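Long-range contacts in 3' terminal uridylyl transferase (Trypanosoma brucei, PDB 5HZD), which catalyses the addition of uridines to the 3' end of guide RNAs, ribosomal RNAs and some mRNAs in trypanosome mitochondrial RNA editing: residues R4-D9 / T17-L22; E94-R99 / A253-P258. All coordinates share one frame; numbering follows the deposited sequence.

Interaction 1 (R4-D9 / T17-L22). With ZN (zinc ion), chain B.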
ATOM      1  N   ARG A   4     -15.251 -25.093  25.399  1.00 29.33           N
ATOM      2  CA  ARG A   4     -13.913 -24.498  25.412  1.00 26.60           C
ATOM      3  C   ARG A   4     -13.811 -23.313  26.361  1.00 25.88           C
ATOM      4  O   ARG A   4     -14.819 -22.813  26.858  1.00 26.57           O
ATOM      5  CB  ARG A   4     -13.561 -23.989  24.018  1.00 24.27           C
ATOM      6  CG  ARG A   4     -14.655 -23.101  23.455  1.00 21.55           C
ATOM      7  CD  ARG A   4     -14.151 -22.254  22.287  1.00 24.99           C
ATOM      8  NE  ARG A   4     -13.336 -21.131  22.758  1.00 23.80           N
ATOM      9  CZ  ARG A   4     -12.906 -20.141  21.983  1.00 22.96           C
ATOM     10  NH1 ARG A   4     -13.196 -20.130  20.694  1.00 23.36           N
ATOM     11  NH2 ARG A   4     -12.166 -19.159  22.500  1.00 22.50           N
ATOM     12  N   LEU A   5     -12.574 -22.882  26.592  1.00 24.77           N
ATOM     13  CA  LEU A   5     -12.286 -21.670  27.353  1.00 26.75           C
ATOM     14  C   LEU A   5     -12.326 -20.393  26.518  1.00 22.82           C
ATOM     15  O   LEU A   5     -11.880 -20.346  25.339  1.00 21.31           O
ATOM     16  CB  LEU A   5     -10.907 -21.770  28.005  1.00 28.92           C
ATOM     17  CG  LEU A   5     -10.642 -22.825  29.071  1.00 33.48           C
ATOM     18  CD1 LEU A   5      -9.164 -22.826  29.402  1.00 36.21           C
ATOM     19  CD2 LEU A   5     -11.451 -22.540  30.312  1.00 36.51           C
ATOM     20  N   TYR A   6     -12.842 -19.337  27.150  1.00 20.37           N
ATOM     21  CA  TYR A   6     -12.832 -18.000  26.580  1.00 19.65           C
ATOM     22  C   TYR A   6     -12.244 -17.105  27.648  1.00 23.94           C
ATOM     23  O   TYR A   6     -12.538 -17.274  28.825  1.00 29.63           O
ATOM     24  CB  TYR A   6     -14.258 -17.514  26.273  1.00 21.30           C
ATOM     25  CG  TYR A   6     -15.003 -18.327  25.242  1.00 19.19           C
ATOM     26  CD1 TYR A   6     -15.748 -19.437  25.625  1.00 20.99           C
ATOM     27  CD2 TYR A   6     -14.993 -17.969  23.899  1.00 23.59           C
ATOM     28  CE1 TYR A   6     -16.435 -20.190  24.712  1.00 26.28           C
ATOM     29  CE2 TYR A   6     -15.694 -18.732  22.963  1.00 25.59           C
ATOM     30  CZ  TYR A   6     -16.417 -19.836  23.388  1.00 27.84           C
ATOM     31  OH  TYR A   6     -17.130 -20.605  22.496  1.00 29.45           O
ATOM     32  N   SER A   7     -11.384 -16.177  27.250  1.00 19.82           N
ATOM     33  CA  SER A   7     -10.784 -15.295  28.237  1.00 20.61           C
ATOM     34  C   SER A   7     -10.951 -13.846  27.795  1.00 19.23           C
ATOM     35  O   SER A   7     -10.936 -13.520  26.602  1.00 18.61           O
ATOM     36  CB  SER A   7      -9.301 -15.619  28.464  1.00 19.97           C
ATOM     37  OG  SER A   7      -8.509 -15.312  27.326  1.00 19.90           O
ATOM     38  N   CYS A   8     -11.118 -12.987  28.801  1.00 19.65           N
ATOM     39  CA  CYS A   8     -11.211 -11.538  28.601  1.00 19.30           C
ATOM     40  C   CYS A   8      -9.860 -10.940  28.210  1.00 22.83           C
ATOM     41  O   CYS A   8      -8.810 -11.409  28.670  1.00 23.05           O
ATOM     42  CB  CYS A   8     -11.723 -10.901  29.889  1.00 21.63           C
ATOM     43  SG  CYS A   8     -12.075  -9.146  29.622  1.00 21.64           S
ATOM     44  N   ASP A   9      -9.877  -9.924  27.332  1.00 18.29           N
ATOM     45  CA  ASP A   9      -8.655  -9.222  26.920  1.00 19.72           C
ATOM     46  C   ASP A   9      -8.436  -7.915  27.699  1.00 22.29           C
ATOM     47  O   ASP A   9      -7.493  -7.181  27.407  1.00 25.93           O
ATOM     48  CB  ASP A   9      -8.672  -8.921  25.414  1.00 18.91           C
ATOM     49  CG  ASP A   9      -9.763  -7.936  25.025  1.00 20.83           C
ATOM     50  OD1 ASP A   9     -10.756  -7.821  25.791  1.00 19.54           O
ATOM     51  OD2 ASP A   9      -9.615  -7.296  23.956  1.00 20.10           O
ATOM     52  N   THR A  17     -16.718 -20.420  30.095  1.00 26.75           N
ATOM     53  CA  THR A  17     -16.875 -21.624  29.298  1.00 28.31           C
ATOM     54  C   THR A  17     -17.860 -21.453  28.156  1.00 28.41           C
ATOM     55  O   THR A  17     -18.079 -22.389  27.398  1.00 28.04           O
ATOM     56  CB  THR A  17     -17.271 -22.836  30.166  1.00 25.54           C
ATOM     57  OG1 THR A  17     -18.514 -22.565  30.838  1.00 27.41           O
ATOM     58  CG2 THR A  17     -16.188 -23.099  31.222  1.00 30.92           C
ATOM     59  N   THR A  18     -18.449 -20.262  28.025  1.00 25.82           N
ATOM     60  CA  THR A  18     -19.306 -19.943  26.882  1.00 23.88           C
ATOM     61  C   THR A  18     -19.004 -18.571  26.313  1.00 24.42           C
ATOM     62  O   THR A  18     -18.586 -17.652  27.039  1.00 24.57           O
ATOM     63  CB  THR A  18     -20.819 -19.986  27.240  1.00 28.35           C
ATOM     64  OG1 THR A  18     -21.148 -18.898  28.120  1.00 29.63           O
ATOM     65  CG2 THR A  18     -21.189 -21.314  27.900  1.00 32.89           C
ATOM     66  N   HIS A  19     -19.213 -18.430  25.007  1.00 24.23           N
ATOM     67  CA  HIS A  19     -19.033 -17.150  24.375  1.00 20.02           C
ATOM     68  C   HIS A  19     -20.007 -16.105  24.902  1.00 23.60           C
ATOM     69  O   HIS A  19     -19.638 -14.944  25.064  1.00 21.06           O
ATOM     70  CB  HIS A  19     -19.145 -17.277  22.850  1.00 21.58           C
ATOM     71  CG  HIS A  19     -18.681 -16.065  22.117  1.00 21.66           C
ATOM     72  ND1 HIS A  19     -19.522 -15.306  21.328  1.00 29.47           N
ATOM     73  CD2 HIS A  19     -17.472 -15.457  22.072  1.00 21.71           C
ATOM     74  CE1 HIS A  19     -18.845 -14.295  20.816  1.00 28.35           C
ATOM     75  NE2 HIS A  19     -17.598 -14.363  21.248  1.00 27.48           N
ATOM     76  N   ALA A  20     -21.251 -16.514  25.138  1.00 26.83           N
ATOM     77  CA  ALA A  20     -22.270 -15.621  25.680  1.00 29.12           C
ATOM     78  C   ALA A  20     -21.793 -14.990  26.981  1.00 28.55           C
ATOM     79  O   ALA A  20     -21.963 -13.792  27.208  1.00 26.69           O
ATOM     80  CB  ALA A  20     -23.565 -16.388  25.915  1.00 27.20           C
ATOM     81  N   ALA A  21     -21.173 -15.800  27.828  1.00 28.30           N
ATOM     82  CA  ALA A  21     -20.712 -15.321  29.125  1.00 24.45           C
ATOM     83  C   ALA A  21     -19.558 -14.329  28.943  1.00 24.54           C
ATOM     84  O   ALA A  21     -19.438 -13.351  29.695  1.00 24.41           O
ATOM     85  CB  ALA A  21     -20.277 -16.485  29.992  1.00 26.86           C
ATOM     86  N   LEU A  22     -18.704 -14.594  27.958  1.00 22.25           N
ATOM     87  CA  LEU A  22     -17.601 -13.691  27.657  1.00 19.63           C
ATOM     88  C   LEU A  22     -18.129 -12.337  27.196  1.00 22.08           C
ATOM     89  O   LEU A  22     -17.677 -11.296  27.670  1.00 20.90           O
ATOM     90  CB  LEU A  22     -16.688 -14.278  26.578  1.00 21.98           C
ATOM     91  CG  LEU A  22     -15.500 -13.395  26.199  1.00 19.95           C
ATOM     92  CD1 LEU A  22     -14.483 -13.379  27.328  1.00 23.55           C
ATOM     93  CD2 LEU A  22     -14.866 -13.852  24.879  1.00 23.03           C
TER
HETATM   94 ZN    ZN B 701     -12.527  -8.535  31.795  1.00 23.46          ZN
HETATM   95  O   HOH W   1     -20.151 -20.886  23.440  1.00 33.33           O
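Two nitrogens of Arg-4 grip the carbonyl oxygen of Leu-5 side-on, and the grip lays the guanidinium against one face of the Tyr-6 ring while the opposite face receives the backbone of His-19. Both bonds, Arg-4 NE to Leu-5 O and Arg-4 NH2 to the same Leu-5 O, are 3.1 Å long. The oxygen lies in the guanidinium plane, which fixes the rotation of that flat group; NE nevertheless sits well above the carbonyl plane, 52° out of it. Tyr-6 CE2 is centred over the Arg-4 guanidinium, 3.2 Å above its plane.

On the other face of the ring the closest approach is Tyr-6 CE1 to His-19 N, at 3.3 Å. That N-H is not spent on the ring: a water accepts from His-19 N at 3.1 Å and also bonds to Tyr-6 OH, joining the two segments. His-19 CB makes an off-centre CH-pi contact, 4.1 Å from the ring centroid of Tyr-6. The two side chains cross at about a right angle, their ring planes inclined at 51°, and His-19 NE2 hydrogen-bonds to Glu-462 OE2. Thr-17 O lies at the tyrosine edge.

Leu-22 comes in from the helix. Its CG stands anti to the backbone N (chi1 -180°); Leu-22 CD2 meets Tyr-6 CB, and Leu-22 CD1 lies 3.6 Å from Ser-7 C, close also to Cys-8 N. Thr-18 caps this helix by accepting from Ala-21 N through OG1.

This is the hairpin-to-helix packing of a C2H2 zinc finger. Cys-8 SG binds zinc at 2.3 Å, with Cys-11, His-25 and His-30 completing the site. Aromatic and leucine packing plus one water thus seat strand 6-7 on the helix, next in sequence to the zinc ligand Cys-8, and the positive charge of Arg-4 may favour the tyrosine's placement between guanidinium and His-19 backbone.

Interaction 2 (E94-R99 / A253-P258)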
ATOM      1  N   GLU A  94      16.162   1.711 -10.168  1.00 12.68           N
ATOM      2  CA  GLU A  94      16.751   0.484 -10.691  1.00 12.92           C
ATOM      3  C   GLU A  94      18.181   0.713 -11.124  1.00 13.31           C
ATOM      4  O   GLU A  94      19.035  -0.154 -10.932  1.00 13.81           O
ATOM      5  CB  GLU A  94      15.907  -0.079 -11.826  1.00 13.01           C
ATOM      6  CG  GLU A  94      16.347  -1.452 -12.311  1.00 13.29           C
ATOM      7  CD  GLU A  94      15.309  -2.046 -13.235  1.00 16.65           C
ATOM      8  OE1 GLU A  94      15.549  -2.032 -14.465  1.00 17.54           O
ATOM      9  OE2 GLU A  94      14.237  -2.525 -12.758  1.00 13.42           O
ATOM     10  N   CYS A  95      18.488   1.894 -11.647  1.00 13.47           N
ATOM     11  CA  CYS A  95      19.872   2.265 -11.991  0.56 13.87           C
ATOM     12  C   CYS A  95      20.776   2.211 -10.787  1.00 14.76           C
ATOM     13  O   CYS A  95      21.943   1.802 -10.859  1.00 18.61           O
ATOM     14  CB  CYS A  95      19.908   3.690 -12.522  0.56 14.02           C
ATOM     15  SG  CYS A  95      19.119   3.953 -14.089  0.56 17.79           S
ATOM     16  N   VAL A  96      20.242   2.666  -9.659  1.00 13.49           N
ATOM     17  CA  VAL A  96      21.044   2.700  -8.447  1.00 13.50           C
ATOM     18  C   VAL A  96      21.259   1.280  -7.939  1.00 13.49           C
ATOM     19  O   VAL A  96      22.409   0.867  -7.670  1.00 13.86           O
ATOM     20  CB  VAL A  96      20.347   3.526  -7.341  1.00 13.86           C
ATOM     21  CG1 VAL A  96      21.185   3.461  -6.047  1.00 16.10           C
ATOM     22  CG2 VAL A  96      20.140   4.955  -7.788  1.00 15.38           C
ATOM     23  N   VAL A  97      20.178   0.491  -7.814  1.00 13.21           N
ATOM     24  CA  VAL A  97      20.351  -0.814  -7.178  1.00 13.55           C
ATOM     25  C   VAL A  97      21.136  -1.792  -8.036  1.00 13.62           C
ATOM     26  O   VAL A  97      21.767  -2.695  -7.484  1.00 14.14           O
ATOM     27  CB  VAL A  97      19.041  -1.435  -6.688  1.00 17.84           C
ATOM     28  CG1 VAL A  97      18.296  -0.436  -5.790  1.00 15.33           C
ATOM     29  CG2 VAL A  97      18.197  -1.817  -7.844  1.00 16.78           C
ATOM     30  N   ARG A  98      21.144  -1.614  -9.361  1.00 13.82           N
ATOM     31  CA  ARG A  98      21.983  -2.502 -10.186  1.00 14.32           C
ATOM     32  C   ARG A  98      23.466  -2.325  -9.954  1.00 14.65           C
ATOM     33  O   ARG A  98      24.240  -3.198 -10.296  1.00 17.16           O
ATOM     34  CB  ARG A  98      21.646  -2.358 -11.673  1.00 14.48           C
ATOM     35  CG  ARG A  98      20.300  -2.990 -11.986  1.00 15.15           C
ATOM     36  CD  ARG A  98      19.951  -2.927 -13.465  1.00 14.54           C
ATOM     37  NE  ARG A  98      20.923  -3.746 -14.188  1.00 20.08           N
ATOM     38  CZ  ARG A  98      20.989  -3.867 -15.509  1.00 21.56           C
ATOM     39  NH1 ARG A  98      21.915  -4.655 -16.044  1.00 24.30           N
ATOM     40  NH2 ARG A  98      20.168  -3.183 -16.280  1.00 22.39           N
ATOM     41  N   ARG A  99      23.892  -1.216  -9.373  1.00 14.57           N
ATOM     42  CA  ARG A  99      25.309  -1.075  -9.022  0.54 14.94           C
ATOM     43  C   ARG A  99      25.661  -1.985  -7.847  1.00 14.97           C
ATOM     44  O   ARG A  99      26.791  -2.450  -7.738  1.00 19.63           O
ATOM     45  CB  ARG A  99      25.662   0.389  -8.719  0.54 17.31           C
ATOM     46  CG  ARG A  99      27.009   0.627  -8.005  0.54 19.50           C
ATOM     47  CD  ARG A  99      28.254   0.445  -8.897  0.54 25.38           C
ATOM     48  NE  ARG A  99      28.073   0.896 -10.276  0.54 28.86           N
ATOM     49  CZ  ARG A  99      28.190   2.156 -10.684  0.54 31.58           C
ATOM     50  NH1 ARG A  99      28.472   3.119  -9.814  0.54 30.42           N
ATOM     51  NH2 ARG A  99      28.014   2.455 -11.966  0.54 33.09           N
ATOM     52  N   ALA A 253      23.373   8.656 -15.471  1.00 18.21           N
ATOM     53  CA  ALA A 253      24.687   9.310 -15.582  1.00 23.51           C
ATOM     54  C   ALA A 253      25.387   9.471 -14.228  1.00 21.36           C
ATOM     55  O   ALA A 253      26.592   9.261 -14.118  1.00 20.77           O
ATOM     56  CB  ALA A 253      24.572  10.669 -16.291  1.00 19.89           C
ATOM     57  N   ALA A 254      24.649   9.861 -13.195  1.00 16.88           N
ATOM     58  CA  ALA A 254      25.238  10.018 -11.848  1.00 15.84           C
ATOM     59  C   ALA A 254      25.701   8.692 -11.256  1.00 17.75           C
ATOM     60  O   ALA A 254      26.557   8.663 -10.357  1.00 20.99           O
ATOM     61  CB  ALA A 254      24.231  10.682 -10.926  1.00 16.69           C
ATOM     62  N   MET A 255      25.187   7.593 -11.793  1.00 18.16           N
ATOM     63  CA  MET A 255      25.617   6.252 -11.367  1.00 18.01           C
ATOM     64  C   MET A 255      26.816   5.715 -12.135  1.00 24.19           C
ATOM     65  O   MET A 255      27.253   4.599 -11.877  1.00 25.41           O
ATOM     66  CB  MET A 255      24.453   5.254 -11.432  1.00 20.97           C
ATOM     67  CG  MET A 255      23.366   5.490 -10.379  1.00 19.45           C
ATOM     68  SD  MET A 255      24.012   5.515  -8.691  1.00 20.89           S
ATOM     69  CE  MET A 255      24.735   3.873  -8.646  1.00 17.68           C
ATOM     70  N   CYS A 256      27.359   6.488 -13.077  1.00 23.89           N
ATOM     71  CA  CYS A 256      28.507   5.989 -13.837  1.00 25.76           C
ATOM     72  C   CYS A 256      29.709   5.847 -12.909  1.00 25.40           C
ATOM     73  O   CYS A 256      29.745   6.409 -11.811  1.00 23.02           O
ATOM     74  CB  CYS A 256      28.835   6.871 -15.054  1.00 23.29           C
ATOM     75  SG  CYS A 256      29.749   8.376 -14.664  1.00 24.09           S
ATOM     76  N   SER A 257      30.689   5.058 -13.321  1.00 26.67           N
ATOM     77  CA  SER A 257      31.891   4.974 -12.517  1.00 29.03           C
ATOM     78  C   SER A 257      33.087   5.417 -13.343  1.00 27.66           C
ATOM     79  O   SER A 257      33.679   4.626 -14.088  1.00 28.32           O
ATOM     80  CB  SER A 257      32.077   3.577 -11.913  1.00 40.65           C
ATOM     81  OG  SER A 257      31.587   2.578 -12.784  1.00 49.49           O
ATOM     82  N   PRO A 258      33.458   6.701 -13.210  1.00 27.45           N
ATOM     83  CA  PRO A 258      34.562   7.238 -14.018  1.00 26.85           C
ATOM     84  C   PRO A 258      35.887   6.551 -13.717  1.00 28.23           C
ATOM     85  O   PRO A 258      36.146   6.187 -12.581  1.00 30.97           O
ATOM     86  CB  PRO A 258      34.629   8.709 -13.586  1.00 32.17           C
ATOM     87  CG  PRO A 258      33.299   8.989 -12.913  1.00 31.19           C
ATOM     88  CD  PRO A 258      32.907   7.697 -12.274  1.00 29.27           C
TER
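Apolar packing carries most of this contact, and Met-255 supplies nearly all of it from one side by lying across the helix turn that holds Cys-95, Val-96 and Arg-99. Its CG is anti to the carbonyl carbon (chi1 -70°), and the chain bends again at chi2 and chi3, folding the thioether back over the helix surface instead of extending past it. CG, SD and CE of the methionine all pass close to Val-96. Met-255 CG also sits 4.0 Å from Cys-95 O, at the start of the turn. Met-255 SD rests 4.0 Å from Val-96 CG2, the valine and methionine side chains crossing at about a right angle. The terminal methyl, Met-255 CE, lies between helix backbone and arginine: 3.9 Å from Val-96 CA and 3.6 Å from Arg-99 CB. Val-96 is also packed on Leu-153 and Leu-154 of helix 143-156, and Met-255 touches Val-157 just beyond that helix. The nearest CA atoms, Val-96 CA and Met-255 CA, are 6.5 Å apart.

The contact spans two parts of a nucleotidyltransferase. Helix 80-100 belongs to the palm, whose five-stranded mixed sheet includes strand 105-109. Helix 247-254, which ends just before Met-255, belongs with the four-stranded antiparallel sheet inserted in sequence between palm strands 174-177 and 285-288.

Polar contacts lie at the exposed margin and are less certain. Arg-99 and Met-255 slide past each other in opposite directions, and the guanidinium of Arg-99, whose chain is bent at chi2 and chi3, lies beside the backbone of 255-257. In the conformer given, one of two deposited, Arg-99 NH1 is 2.8 Å from Met-255 O, while the approach of Arg-99 NH2 to that oxygen is too short to be relied on. In this same conformer Ser-257 OG stands over one guanidinium face, 3.7 Å from Arg-99 NH2, toward the rim.

In the fold
Interactions 1 and 2 illustrate how a multidomain enzyme is built from local contacts and contacts distant in sequence. Their centres are 59 Å apart, with about 41 Å between nearest atoms, and they lie on opposite sides of the centre of the chain, sharing no helix or sheet. They follow in series along the chain. The first packs strand 6-7 on helix 19-30 within the zinc finger, with seven residues between its segments; the second spans some 150, joining palm helix 80-100 to the loop after helix 247-254. The zinc finger is required for proper folding of the catalytic domain, whereas interaction 2 lies away from the annotated sites and joins the palm to its inserted sheet domain.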